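Local coordinates for major capsid protein (PDB 5J7O), which builds the protein shell of Faustovirus, a large dsDNA virus, from double jelly-roll subunits that associate as trimeric capsomers, at the interface of chains A and B. Residues are numbered along the deposited sequence; one frame, centred on the assembly and turned at random. Chains: chain A/B, major capsid protein.

Contact 1: the interface of chains A and B. Residues chain A 73, 104, 296, 395; chain B 540-541, 543-544, 548.
B:Phe544 pushes its ring into an aromatic cleft formed by A:Tyr73, A:Tyr395 and A:Phe296. Its CZ sits over the centre of the A:Tyr73 ring, 3.8 Å above the plane, and with the two planes at 85° this is a nearly ideal edge-to-face contact. Atom CE1 of the same ring reaches A:Tyr395 CD2 at 3.7 Å, while CD1 turns toward A:Phe296 CE2. Having CG trans to the backbone N (chi1 -177°) sends the phenyl group away from its helix and into chain A. Next along that ring cluster, A:Tyr395 puts its CE2 edge on the face of B:Tyr540, 3.6 Å from CD1, the two side chains sliding past each other in opposite directions. One helical turn after B:Phe544, B:Tyr548 lies flat against A:Val104, whose CG1 is centred over the ring, 3.7 Å from the centroid. On the far flank, A:Phe296 CD1 packs 3.4 Å from the amide carbon CD of B:Gln543. That amide is held by B:Arg541, whose NE donates to OE1 at 3.1 Å in the carbonyl plane, on a lone pair. Within chain A, A:Phe296 CE2 sits over the rim of one face of A:Tyr395; within chain B, B:Tyr540 CD2 does the same for B:Phe544. This aromatic patch probably helps to hold jelly-roll subunits together in the trimer. Chain A contributes strands 69-76, 99-109, 293-298 and 389-401; chain B presents the short strand 540-541 and the first half of helix 542-552.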
loop_
_atom_site.group_PDB
_atom_site.type_symbol
_atom_site.label_atom_id
_atom_site.label_comp_id
_atom_site.label_asym_id
_atom_site.label_seq_id
_atom_site.Cartn_x
_atom_site.Cartn_y
_atom_site.Cartn_z
ATOM N N TYR A 73 25.281 18.262 10.908
ATOM C CA TYR A 73 24.523 19.159 10.053
ATOM C C TYR A 73 24.697 20.607 10.500
ATOM O O TYR A 73 25.073 20.896 11.640
ATOM C CB TYR A 73 23.042 18.782 10.058
ATOM C CG TYR A 73 22.729 17.536 9.265
ATOM C CD1 TYR A 73 22.401 17.616 7.919
ATOM C CD2 TYR A 73 22.765 16.282 9.859
ATOM C CE1 TYR A 73 22.115 16.483 7.187
ATOM C CE2 TYR A 73 22.480 15.141 9.133
ATOM C CZ TYR A 73 22.156 15.248 7.797
ATOM O OH TYR A 73 21.872 14.119 7.065
ATOM N N VAL A 104 19.239 19.518 2.460
ATOM C CA VAL A 104 17.787 19.624 2.532
ATOM C C VAL A 104 17.448 21.041 2.971
ATOM O O VAL A 104 18.182 21.662 3.745
ATOM C CB VAL A 104 17.184 18.562 3.484
ATOM C CG1 VAL A 104 17.624 18.802 4.920
ATOM C CG2 VAL A 104 15.670 18.534 3.375
ATOM N N PHE A 296 10.627 20.061 4.263
ATOM C CA PHE A 296 12.073 19.848 4.216
ATOM C C PHE A 296 12.381 19.239 2.854
ATOM O O PHE A 296 12.478 18.019 2.707
ATOM C CB PHE A 296 12.550 18.954 5.364
ATOM C CG PHE A 296 12.828 19.698 6.640
ATOM C CD1 PHE A 296 11.793 20.092 7.471
ATOM C CD2 PHE A 296 14.129 19.994 7.012
ATOM C CE1 PHE A 296 12.050 20.774 8.645
ATOM C CE2 PHE A 296 14.391 20.675 8.186
ATOM C CZ PHE A 296 13.351 21.064 9.002
ATOM N N TYR A 395 20.077 23.180 5.060
ATOM C CA TYR A 395 20.755 22.221 5.922
ATOM C C TYR A 395 21.822 21.497 5.113
ATOM O O TYR A 395 21.528 20.940 4.051
ATOM C CB TYR A 395 19.768 21.211 6.508
ATOM C CG TYR A 395 18.834 21.765 7.563
ATOM C CD1 TYR A 395 17.894 22.739 7.250
ATOM C CD2 TYR A 395 18.876 21.290 8.868
ATOM C CE1 TYR A 395 17.036 23.239 8.211
ATOM C CE2 TYR A 395 18.022 21.782 9.835
ATOM C CZ TYR A 395 17.103 22.755 9.501
ATOM O OH TYR A 395 16.252 23.247 10.462
ATOM N N TYR B 540 16.513 21.209 16.208
ATOM C CA TYR B 540 15.821 21.060 14.936
ATOM C C TYR B 540 14.395 20.577 15.166
ATOM O O TYR B 540 14.105 19.901 16.158
ATOM C CB TYR B 540 16.553 20.071 14.019
ATOM C CG TYR B 540 17.949 20.502 13.635
ATOM C CD1 TYR B 540 18.251 21.841 13.426
ATOM C CD2 TYR B 540 18.968 19.569 13.490
ATOM C CE1 TYR B 540 19.528 22.240 13.077
ATOM C CE2 TYR B 540 20.249 19.958 13.142
ATOM C CZ TYR B 540 20.522 21.294 12.937
ATOM O OH TYR B 540 21.795 21.684 12.591
ATOM N N ARG B 541 13.510 20.924 14.233
ATOM C CA ARG B 541 12.122 20.493 14.314
ATOM C C ARG B 541 12.029 18.970 14.294
ATOM O O ARG B 541 12.895 18.277 13.750
ATOM C CB ARG B 541 11.314 21.085 13.159
ATOM C CG ARG B 541 11.225 22.604 13.171
ATOM C CD ARG B 541 10.531 23.127 11.922
ATOM N NE ARG B 541 9.146 22.676 11.832
ATOM C CZ ARG B 541 8.106 23.347 12.318
ATOM N NH1 ARG B 541 8.289 24.507 12.931
ATOM N NH2 ARG B 541 6.883 22.856 12.189
ATOM N N GLN B 543 10.210 16.972 12.695
ATOM C CA GLN B 543 10.087 16.338 11.387
ATOM C C GLN B 543 11.442 16.058 10.750
ATOM O O GLN B 543 11.529 15.199 9.865
ATOM C CB GLN B 543 9.245 17.208 10.454
ATOM C CG GLN B 543 9.867 18.551 10.143
ATOM C CD GLN B 543 8.998 19.408 9.247
ATOM O OE1 GLN B 543 8.706 20.558 9.568
ATOM N NE2 GLN B 543 8.588 18.855 8.111
ATOM N N PHE B 544 12.495 16.764 11.170
ATOM C CA PHE B 544 13.834 16.461 10.675
ATOM C C PHE B 544 14.256 15.052 11.074
ATOM O O PHE B 544 14.831 14.315 10.264
ATOM C CB PHE B 544 14.834 17.493 11.200
ATOM C CG PHE B 544 16.235 17.311 10.681
ATOM C CD1 PHE B 544 16.618 17.871 9.472
ATOM C CD2 PHE B 544 17.173 16.595 11.408
ATOM C CE1 PHE B 544 17.905 17.710 8.993
ATOM C CE2 PHE B 544 18.462 16.431 10.934
ATOM C CZ PHE B 544 18.828 16.991 9.725
ATOM N N TYR B 548 13.109 13.321 7.551
ATOM C CA TYR B 548 14.288 13.490 6.706
ATOM C C TYR B 548 15.321 12.395 6.949
ATOM O O TYR B 548 15.793 11.756 6.002
ATOM C CB TYR B 548 14.921 14.863 6.918
ATOM C CG TYR B 548 16.181 15.010 6.104
ATOM C CD1 TYR B 548 17.426 15.087 6.714
ATOM C CD2 TYR B 548 16.128 15.021 4.718
ATOM C CE1 TYR B 548 18.580 15.202 5.963
ATOM C CE2 TYR B 548 17.273 15.131 3.961
ATOM C CZ TYR B 548 18.495 15.224 4.586
ATOM O OH TYR B 548 19.638 15.337 3.829
#

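Contact 2: the interface of chains A and B. Residues chain A 238-241, 244-245; chain B 160, 339.
The side-chain amide of B:Gln160 lies between two pieces of chain A. A:Ile241 covers one face, with CD1 almost directly above the amide carbon CD at 3.9 Å and CG1 displaced toward the rim. The backbone of A:Thr245 lies beneath the opposite face, its C 3.5 Å from OE1. The two polar atoms of the amide meet polar groups, each tilted from its plane toward the A:Thr245 side: NE2 points to the backbone carbonyl of A:Val239 at 3.0 Å from O, a bent and weak hydrogen bond, and OE1 takes part in a 2.7 Å bond with water 2. This water also bonds to A:Ile241 N and to A:Thr244 O, at 2.9 Å from the latter, and thereby ties the glutamine to two backbone positions of the chain A loop. The methyl CG2 of A:Thr244 comes to the oxygen end of the amide, 3.4 Å from B:Gln160 OE1. A fully stretched chain (chi1 -176°, chi2 -175°) carries the amide this far into chain A. At its base, B:Gln160 N donates to B:Asn339 OD1 at 2.7 Å from 23° outside the carbonyl plane, fixing the two chain B loops together. B:Asn339 ND2 is linked through water 1 to the hydroxyl OG1 of A:Thr244. This water-mediated loop-to-loop contact probably helps hold the trimer together. The chain A residues run from the end of strand 232-238 into the following loop, whereas B:Gln160 follows strand 149-158 and B:Asn339 lies between strands 333-336 and 341-351.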
loop_
_atom_site.group_PDB
_atom_site.type_symbol
_atom_site.label_atom_id
_atom_site.label_comp_id
_atom_site.label_asym_id
_atom_site.label_seq_id
_atom_site.Cartn_x
_atom_site.Cartn_y
_atom_site.Cartn_z
ATOM N N LEU A 238 -18.896 -2.616 13.278
ATOM C CA LEU A 238 -19.075 -3.939 12.688
ATOM C C LEU A 238 -20.168 -3.902 11.625
ATOM O O LEU A 238 -21.257 -3.373 11.858
ATOM C CB LEU A 238 -19.430 -4.949 13.778
ATOM C CG LEU A 238 -18.374 -5.186 14.859
ATOM C CD1 LEU A 238 -18.918 -6.116 15.929
ATOM C CD2 LEU A 238 -17.107 -5.753 14.240
ATOM N N VAL A 239 -19.879 -4.463 10.449
ATOM C CA VAL A 239 -20.848 -4.481 9.354
ATOM C C VAL A 239 -21.346 -5.905 9.186
ATOM O O VAL A 239 -22.502 -6.128 8.815
ATOM C CB VAL A 239 -20.258 -3.936 8.037
ATOM C CG1 VAL A 239 -20.060 -2.412 8.113
ATOM C CG2 VAL A 239 -18.938 -4.620 7.694
ATOM N N ASN A 240 -20.483 -6.874 9.480
ATOM C CA ASN A 240 -20.882 -8.271 9.550
ATOM C C ASN A 240 -20.719 -8.767 10.980
ATOM O O ASN A 240 -19.686 -8.521 11.614
ATOM C CB ASN A 240 -20.064 -9.148 8.596
ATOM C CG ASN A 240 -20.463 -8.975 7.138
ATOM O OD1 ASN A 240 -20.859 -7.891 6.707
ATOM N ND2 ASN A 240 -20.364 -10.056 6.372
ATOM N N ILE A 241 -21.743 -9.444 11.488
ATOM C CA ILE A 241 -21.691 -10.110 12.784
ATOM C C ILE A 241 -22.164 -11.542 12.580
ATOM O O ILE A 241 -23.282 -11.763 12.098
ATOM C CB ILE A 241 -22.546 -9.396 13.842
ATOM C CG1 ILE A 241 -22.179 -7.914 13.930
ATOM C CG2 ILE A 241 -22.384 -10.063 15.196
ATOM C CD1 ILE A 241 -22.994 -7.146 14.958
ATOM N N THR A 244 -25.948 -13.333 12.377
ATOM C CA THR A 244 -27.012 -12.337 12.364
ATOM C C THR A 244 -26.813 -11.426 11.157
ATOM O O THR A 244 -25.849 -11.568 10.399
ATOM C CB THR A 244 -27.064 -11.543 13.675
ATOM O OG1 THR A 244 -28.201 -10.670 13.659
ATOM C CG2 THR A 244 -25.811 -10.721 13.852
ATOM N N THR A 245 -27.736 -10.482 10.983
ATOM C CA THR A 245 -27.829 -9.714 9.751
ATOM C C THR A 245 -28.413 -8.343 10.046
ATOM O O THR A 245 -29.130 -8.179 11.040
ATOM C CB THR A 245 -28.702 -10.444 8.718
ATOM O OG1 THR A 245 -28.902 -9.611 7.570
ATOM C CG2 THR A 245 -30.053 -10.796 9.322
ATOM N N GLN B 160 -28.118 -5.809 15.912
ATOM C CA GLN B 160 -27.823 -5.379 14.547
ATOM C C GLN B 160 -29.071 -5.418 13.673
ATOM O O GLN B 160 -29.288 -4.521 12.850
ATOM C CB GLN B 160 -26.721 -6.240 13.933
ATOM C CG GLN B 160 -26.314 -5.761 12.545
ATOM C CD GLN B 160 -25.318 -6.674 11.864
ATOM O OE1 GLN B 160 -25.447 -7.898 11.908
ATOM N NE2 GLN B 160 -24.314 -6.081 11.227
ATOM N N ASN B 339 -23.222 -7.227 20.131
ATOM C CA ASN B 339 -24.435 -7.023 19.339
ATOM C C ASN B 339 -25.496 -6.291 20.166
ATOM O O ASN B 339 -26.609 -6.770 20.386
ATOM C CB ASN B 339 -24.956 -8.358 18.819
ATOM C CG ASN B 339 -26.018 -8.191 17.749
ATOM O OD1 ASN B 339 -26.065 -7.173 17.060
ATOM N ND2 ASN B 339 -26.879 -9.192 17.607
HETATM O O HOH W 1 -29.172 -9.021 15.320
HETATM O O HOH W 2 -24.139 -9.288 9.980
#

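Contact 3: the interface of chains A and B. Residues chain A 371-372, 482, 509-511; chain B 247, 251.
A:Thr371 O and A:Met511 N, 2.9 Å apart on neighbouring strands, both approach the tip of the B:Trp247 indole, each 3.5 Å from CH2. A:Met511 N lies in the ring plane at the rim, as does the carbonyl of A:Gln509, its O 3.5 Å from B:Trp247 CZ3, whereas A:Thr371 O comes to CH2 from above the plane, on the A:Thr372 side. The six-membered ring therefore stands end-on against the strand backbones. Its faces are covered by aliphatic groups: the methyl CG2 of A:Thr372 sits above one, 4.0 Å from the ring centroid, and A:Val482 CG2 lies against the other, 4.0 Å from CZ2. With CG2 trans to its carbonyl carbon (chi1 69° for OG1), A:Thr372 turns that methyl to the indole, and the same methyl also meets B:Ile251 CD1. A:Met511 CB packs at the rim, 3.8 Å from B:Trp247 CH2. A:Gln509 runs past the tryptophan in the opposite direction, its CB obliquely below CZ3 on the A:Val482 side and its amide plane 84° from the indole; its OE1 reaches back to the CA of B:Trp247. The indole, carried on a chain B loop, inserts like a knob between strands 364-375, 473-490 and 503-521 of chain A, and probably helps to lock neighbouring subunits together within the capsomer.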
loop_
_atom_site.group_PDB
_atom_site.type_symbol
_atom_site.label_atom_id
_atom_site.label_comp_id
_atom_site.label_asym_id
_atom_site.label_seq_id
_atom_site.Cartn_x
_atom_site.Cartn_y
_atom_site.Cartn_z
ATOM N N THR A 371 -32.194 14.349 -5.842
ATOM C CA THR A 371 -31.459 15.474 -5.276
ATOM C C THR A 371 -29.964 15.202 -5.300
ATOM O O THR A 371 -29.508 14.168 -4.804
ATOM C CB THR A 371 -31.918 15.761 -3.840
ATOM O OG1 THR A 371 -33.255 16.281 -3.860
ATOM C CG2 THR A 371 -30.997 16.769 -3.174
ATOM N N THR A 372 -29.208 16.135 -5.877
ATOM C CA THR A 372 -27.754 16.096 -5.888
ATOM C C THR A 372 -27.204 17.358 -5.235
ATOM O O THR A 372 -27.907 18.360 -5.079
ATOM C CB THR A 372 -27.199 15.972 -7.314
ATOM O OG1 THR A 372 -27.445 17.187 -8.032
ATOM C CG2 THR A 372 -27.857 14.813 -8.048
ATOM N N VAL A 482 -25.570 6.785 -3.757
ATOM C CA VAL A 482 -26.971 7.178 -3.872
ATOM C C VAL A 482 -27.774 6.474 -2.787
ATOM O O VAL A 482 -27.708 5.246 -2.656
ATOM C CB VAL A 482 -27.541 6.851 -5.264
ATOM C CG1 VAL A 482 -28.894 7.523 -5.454
ATOM C CG2 VAL A 482 -26.568 7.272 -6.357
ATOM N N GLN A 509 -34.208 9.539 -4.509
ATOM C CA GLN A 509 -32.786 9.281 -4.698
ATOM C C GLN A 509 -32.025 10.517 -4.245
ATOM O O GLN A 509 -32.168 11.589 -4.843
ATOM C CB GLN A 509 -32.459 8.966 -6.159
ATOM C CG GLN A 509 -33.029 7.668 -6.692
ATOM C CD GLN A 509 -32.584 7.396 -8.116
ATOM O OE1 GLN A 509 -32.330 8.323 -8.887
ATOM N NE2 GLN A 509 -32.474 6.121 -8.470
ATOM N N VAL A 510 -31.223 10.373 -3.193
ATOM C CA VAL A 510 -30.448 11.475 -2.637
ATOM C C VAL A 510 -28.972 11.126 -2.741
ATOM O O VAL A 510 -28.566 10.009 -2.400
ATOM C CB VAL A 510 -30.842 11.771 -1.178
ATOM C CG1 VAL A 510 -30.047 12.950 -0.641
ATOM C CG2 VAL A 510 -32.335 12.043 -1.078
ATOM N N MET A 511 -28.172 12.079 -3.218
ATOM C CA MET A 511 -26.734 11.871 -3.328
ATOM C C MET A 511 -26.111 11.849 -1.939
ATOM O O MET A 511 -26.195 12.833 -1.196
ATOM C CB MET A 511 -26.101 12.970 -4.179
ATOM C CG MET A 511 -24.668 12.672 -4.599
ATOM S SD MET A 511 -23.775 14.123 -5.195
ATOM C CE MET A 511 -23.118 14.769 -3.659
ATOM N N TRP B 247 -28.875 7.009 -11.624
ATOM C CA TRP B 247 -29.834 8.070 -11.358
ATOM C C TRP B 247 -31.071 7.916 -12.232
ATOM O O TRP B 247 -30.982 7.534 -13.403
ATOM C CB TRP B 247 -29.199 9.438 -11.607
ATOM C CG TRP B 247 -28.219 9.852 -10.558
ATOM C CD1 TRP B 247 -26.858 9.811 -10.641
ATOM C CD2 TRP B 247 -28.527 10.372 -9.260
ATOM N NE1 TRP B 247 -26.298 10.275 -9.476
ATOM C CE2 TRP B 247 -27.302 10.626 -8.611
ATOM C CE3 TRP B 247 -29.720 10.649 -8.584
ATOM C CZ2 TRP B 247 -27.236 11.141 -7.319
ATOM C CZ3 TRP B 247 -29.652 11.161 -7.302
ATOM C CH2 TRP B 247 -28.418 11.402 -6.683
ATOM N N ILE B 251 -33.476 13.556 -13.740
ATOM C CA ILE B 251 -32.368 14.422 -13.348
ATOM C C ILE B 251 -31.140 14.227 -14.223
ATOM O O ILE B 251 -30.131 14.922 -14.023
ATOM C CB ILE B 251 -32.011 14.227 -11.860
ATOM C CG1 ILE B 251 -31.397 15.502 -11.274
ATOM C CG2 ILE B 251 -31.074 13.036 -11.680
ATOM C CD1 ILE B 251 -31.239 15.470 -9.767
#

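Contact 1 is separated from both contact 2 and contact 3 by about 48 Å between C-alpha centres, whereas contacts 2 and 3 are about 28 Å apart. The latter two draw on one region from different copies: residues 238-245 of chain A in contact 2, and residues 247 and 251 of chain B in contact 3. Since the assembly holds three copies, this loop in each subunit would touch one neighbour with its first part and the other neighbour with its second. Contact 1, built on different elements, joins the same chains at a distance, which should resist hinging of the subunits within the trimer.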